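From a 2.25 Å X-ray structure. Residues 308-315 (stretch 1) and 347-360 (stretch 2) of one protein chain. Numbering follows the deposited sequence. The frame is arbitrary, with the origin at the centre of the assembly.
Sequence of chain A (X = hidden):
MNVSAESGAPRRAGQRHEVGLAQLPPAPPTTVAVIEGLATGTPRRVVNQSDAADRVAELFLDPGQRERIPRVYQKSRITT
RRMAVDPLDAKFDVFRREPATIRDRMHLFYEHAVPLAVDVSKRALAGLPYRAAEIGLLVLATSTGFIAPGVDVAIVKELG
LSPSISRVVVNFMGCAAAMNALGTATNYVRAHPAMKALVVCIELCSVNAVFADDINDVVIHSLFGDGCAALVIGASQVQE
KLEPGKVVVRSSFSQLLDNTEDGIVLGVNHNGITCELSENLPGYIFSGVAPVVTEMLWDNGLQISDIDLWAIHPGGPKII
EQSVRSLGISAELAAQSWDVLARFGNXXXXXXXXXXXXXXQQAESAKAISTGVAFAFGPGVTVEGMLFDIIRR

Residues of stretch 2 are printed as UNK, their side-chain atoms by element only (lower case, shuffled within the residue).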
# COMPACT_ATOMS: atom_id res chain seq x y z
N ASP A 308 27.69 -8.80 12.87
CA ASP A 308 27.37 -10.14 13.38
C ASP A 308 25.96 -10.32 12.83
O ASP A 308 25.11 -9.47 13.07
CB ASP A 308 27.21 -10.18 14.91
CG ASP A 308 28.22 -9.34 15.65
OD1 ASP A 308 29.40 -9.75 15.72
OD2 ASP A 308 27.82 -8.28 16.18
N LEU A 309 25.68 -11.38 12.09
CA LEU A 309 24.32 -11.56 11.57
C LEU A 309 24.02 -10.81 10.28
O LEU A 309 24.06 -9.58 10.21
CB LEU A 309 23.25 -11.14 12.59
CG LEU A 309 23.24 -11.69 14.02
CD1 LEU A 309 22.11 -11.04 14.81
CD2 LEU A 309 23.07 -13.20 13.98
N TRP A 310 23.70 -11.58 9.26
CA TRP A 310 23.33 -11.03 7.98
C TRP A 310 21.99 -11.67 7.65
O TRP A 310 21.92 -12.84 7.26
CB TRP A 310 24.38 -11.36 6.92
CG TRP A 310 25.63 -10.53 7.07
CD1 TRP A 310 26.78 -10.88 7.73
CD2 TRP A 310 25.83 -9.19 6.59
NE1 TRP A 310 27.68 -9.84 7.69
CE2 TRP A 310 27.12 -8.79 7.00
CE3 TRP A 310 25.04 -8.29 5.86
CZ2 TRP A 310 27.64 -7.53 6.70
CZ3 TRP A 310 25.56 -7.03 5.56
CH2 TRP A 310 26.85 -6.67 5.98
N ALA A 311 20.92 -10.91 7.85
CA ALA A 311 19.57 -11.39 7.55
C ALA A 311 19.29 -11.10 6.09
O ALA A 311 18.60 -10.13 5.74
CB ALA A 311 18.54 -10.69 8.46
N ILE A 312 19.84 -11.95 5.23
CA ILE A 312 19.67 -11.81 3.80
C ILE A 312 18.37 -12.46 3.37
O ILE A 312 18.12 -13.62 3.69
CB ILE A 312 20.83 -12.49 3.05
CG1 ILE A 312 22.16 -11.83 3.45
CG2 ILE A 312 20.59 -12.43 1.54
CD1 ILE A 312 23.39 -12.51 2.88
N HIS A 313 17.53 -11.72 2.66
CA HIS A 313 16.27 -12.28 2.21
C HIS A 313 16.50 -13.61 1.50
O HIS A 313 17.14 -13.66 0.45
CB HIS A 313 15.55 -11.34 1.25
CG HIS A 313 14.35 -11.98 0.62
ND1 HIS A 313 13.26 -12.39 1.35
CD2 HIS A 313 14.13 -12.40 -0.65
CE1 HIS A 313 12.43 -13.05 0.57
NE2 HIS A 313 12.93 -13.07 -0.65
N PRO A 314 15.95 -14.71 2.06
CA PRO A 314 16.11 -16.03 1.45
C PRO A 314 15.14 -16.28 0.30
O PRO A 314 14.29 -17.16 0.38
CB PRO A 314 15.90 -16.97 2.63
CG PRO A 314 14.90 -16.23 3.47
CD PRO A 314 15.35 -14.80 3.40
N GLY A 315 15.29 -15.51 -0.77
CA GLY A 315 14.40 -15.65 -1.91
C GLY A 315 14.71 -16.84 -2.78
O GLY A 315 13.88 -17.24 -3.61
N UNK A 347 8.79 -17.07 1.05
CA UNK A 347 7.46 -16.58 1.42
C UNK A 347 7.38 -15.07 1.24
O UNK A 347 6.68 -14.38 1.97
c UNK A 347 7.29 -18.42 3.20
c UNK A 347 6.82 -20.03 5.31
s UNK A 347 7.62 -18.58 4.96
c UNK A 347 7.15 -16.94 2.88
N UNK A 348 8.12 -14.57 0.26
CA UNK A 348 8.12 -13.15 -0.06
C UNK A 348 8.45 -12.26 1.15
O UNK A 348 9.43 -12.51 1.85
c UNK A 348 5.12 -13.18 -2.53
c UNK A 348 6.59 -13.14 -2.17
c UNK A 348 6.76 -12.79 -0.68
c UNK A 348 7.24 -14.45 -2.49
N UNK A 349 7.64 -11.22 1.38
CA UNK A 349 7.87 -10.28 2.47
C UNK A 349 8.07 -10.90 3.84
O UNK A 349 8.79 -10.38 4.68
o UNK A 349 5.48 -9.91 2.73
c UNK A 349 6.73 -9.27 2.55
N UNK A 350 7.42 -12.04 4.07
CA UNK A 350 7.48 -12.73 5.35
C UNK A 350 8.83 -13.31 5.74
O UNK A 350 9.19 -13.31 6.92
c UNK A 350 6.56 -14.69 6.63
c UNK A 350 5.04 -13.32 5.17
c UNK A 350 6.45 -13.88 5.35
N UNK A 351 9.58 -13.81 4.75
CA UNK A 351 10.86 -14.47 4.99
C UNK A 351 11.90 -13.73 5.81
O UNK A 351 12.54 -14.32 6.68
c UNK A 351 11.46 -14.90 3.66
o UNK A 351 10.59 -15.82 3.02
N UNK A 352 12.06 -12.45 5.56
CA UNK A 352 13.03 -11.68 6.31
C UNK A 352 12.72 -11.78 7.81
O UNK A 352 13.62 -11.89 8.63
c UNK A 352 15.48 -10.22 5.47
c UNK A 352 14.29 -9.41 5.96
c UNK A 352 13.01 -10.23 5.83
c UNK A 352 14.15 -8.12 5.16
N UNK A 353 11.44 -11.76 8.17
CA UNK A 353 11.09 -11.82 9.59
C UNK A 353 11.29 -13.21 10.21
O UNK A 353 11.58 -13.32 11.40
c UNK A 353 9.26 -11.42 11.28
c UNK A 353 8.20 -9.25 9.35
c UNK A 353 9.65 -11.29 9.82
c UNK A 353 9.59 -9.82 9.42
N UNK A 354 11.16 -14.26 9.41
CA UNK A 354 11.40 -15.62 9.90
C UNK A 354 12.89 -15.69 10.22
O UNK A 354 13.31 -16.30 11.20
c UNK A 354 8.22 -19.15 8.94
c UNK A 354 9.71 -17.23 8.92
c UNK A 354 9.51 -18.60 8.95
c UNK A 354 7.30 -16.92 8.87
c UNK A 354 8.60 -16.39 8.88
c UNK A 354 11.09 -16.67 8.84
c UNK A 354 7.11 -18.30 8.90
N UNK A 355 13.68 -15.03 9.37
CA UNK A 355 15.12 -14.99 9.54
C UNK A 355 15.54 -14.31 10.83
O UNK A 355 16.40 -14.81 11.56
c UNK A 355 15.77 -14.28 8.34
c UNK A 355 17.24 -13.97 8.64
c UNK A 355 15.66 -15.15 7.11
N UNK A 356 14.93 -13.16 11.10
CA UNK A 356 15.21 -12.38 12.29
C UNK A 356 14.88 -13.17 13.56
O UNK A 356 15.64 -13.14 14.52
c UNK A 356 14.68 -9.85 13.13
c UNK A 356 16.16 -9.57 13.30
c UNK A 356 14.05 -10.13 14.47
c UNK A 356 14.43 -11.05 12.21
N UNK A 357 13.76 -13.89 13.55
CA UNK A 357 13.36 -14.69 14.72
C UNK A 357 14.39 -15.76 15.11
O UNK A 357 14.59 -16.02 16.28
c UNK A 357 11.99 -15.36 14.49
c UNK A 357 11.53 -16.26 15.66
o UNK A 357 9.85 -17.56 14.56
c UNK A 357 10.11 -16.79 15.50
o UNK A 357 9.25 -16.43 16.32
N UNK A 358 15.02 -16.38 14.12
CA UNK A 358 16.03 -17.41 14.40
C UNK A 358 17.23 -16.78 15.09
O UNK A 358 17.79 -17.35 16.02
o UNK A 358 15.43 -18.85 12.53
c UNK A 358 16.51 -18.09 13.09
c UNK A 358 17.70 -19.01 13.37
N UNK A 359 17.63 -15.60 14.61
CA UNK A 359 18.77 -14.88 15.17
C UNK A 359 18.46 -14.43 16.59
O UNK A 359 19.36 -14.34 17.43
s UNK A 359 19.77 -12.60 11.81
c UNK A 359 19.51 -14.04 12.86
c UNK A 359 20.80 -13.29 10.48
c UNK A 359 19.12 -13.67 14.30
N UNK A 360 17.19 -14.16 16.85
CA UNK A 360 16.76 -13.74 18.17
C UNK A 360 16.83 -14.93 19.13
O UNK A 360 17.42 -14.84 20.21
c UNK A 360 14.80 -12.92 19.54
c UNK A 360 15.31 -13.20 18.13
c UNK A 360 15.27 -11.93 17.29

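Position 347 carries three carbons and a sulfur in an unbranched chain, with the sulfur third and a terminal carbon beyond it. Its CA-to-CB bond points away from stretch 1 and the chain touches nothing there; this is Met347. At position 348 four carbons fork at the second. The CA-to-CB bond also points away, but the backbone turns a carbonyl to the other segment, and O of position 348 lies 3.3 Å from His313 CE1. The residue is Leu348.

Position 349 has one carbon followed by one oxygen, and its CA-to-CB bond points away from stretch 1: Ser349, whose hydroxyl is hydrogen-bonded elsewhere in the structure. Position 350 bears one carbon carrying two more, its CA-to-CB bond again pointing away, and is Val350.

Position 351 repeats the carbon-then-oxygen pattern, but here the CA-to-CB bond points toward stretch 1. CB of position 351 sits 3.7 Å from both His313 CE1 and Pro314 CG, while the oxygen accepts a hydrogen bond of 2.9 Å from Met347 N. This is Ser351, with OG turned back to its own segment as CB packs against the other.

Position 352 has four carbons forked at the second. Its CA-to-CB bond points sideways, yet one terminal carbon reaches to 3.1 Å from Ala311 O and 3.8 Å from His313 N. The residue is Leu352, and the approaching atom is CD1; its backbone N lies at the edge of the His313 ring, near the ring plane.

At position 353 four carbons fork at the first, one arm being two carbons long, which identifies Ile353, out of reach of stretch 1. Position 354 shows one carbon and a six-carbon ring without a hydroxyl: Phe354, its ring leading away.

Position 355 has one carbon carrying two others, and its CA-to-CB bond points toward stretch 1. One methyl lies 3.5 Å from Ala311 CB and the other 3.7 Å from Pro314 CD; these are CG1 and CG2 of Val355. Position 356, four carbons forked at the second, is Leu356, which stays beyond contact distance.

Position 357 has three carbons, the third carrying two oxygens, and is Glu357. Position 358 has one carbon bearing an oxygen and a carbon, and is Thr358. Both are partly exposed and out of reach of stretch 1.

Position 359 carries two carbons, a sulfur and a last carbon, unbranched, and its CA-to-CB bond points toward stretch 1; the second carbon lies 3.8 Å from Leu309 CD2, and the last carbon 3.4 Å from Trp310 O and 3.5 Å from Ala311 N. This is Met359, the atoms being CG and CE. Position 360, one carbon carrying two, is Val360, whose CA-to-CB bond points away.

The helix and strand run nearly antiparallel, at 157°, with their axes approaching to 8.1 Å. No hydrogen bond joins the stretches; the contact rests on packing. Ala311 is central, its small CB meeting Leu352, Val355 and Met359, whose spacing of three and four residues places them along one side of the helix. Leu309 extends this apolar surface at one end, and His313 and Pro314 pack against Ser351 at the other.

Stretch 2 (347-360) MLSVSLIFVLETMV
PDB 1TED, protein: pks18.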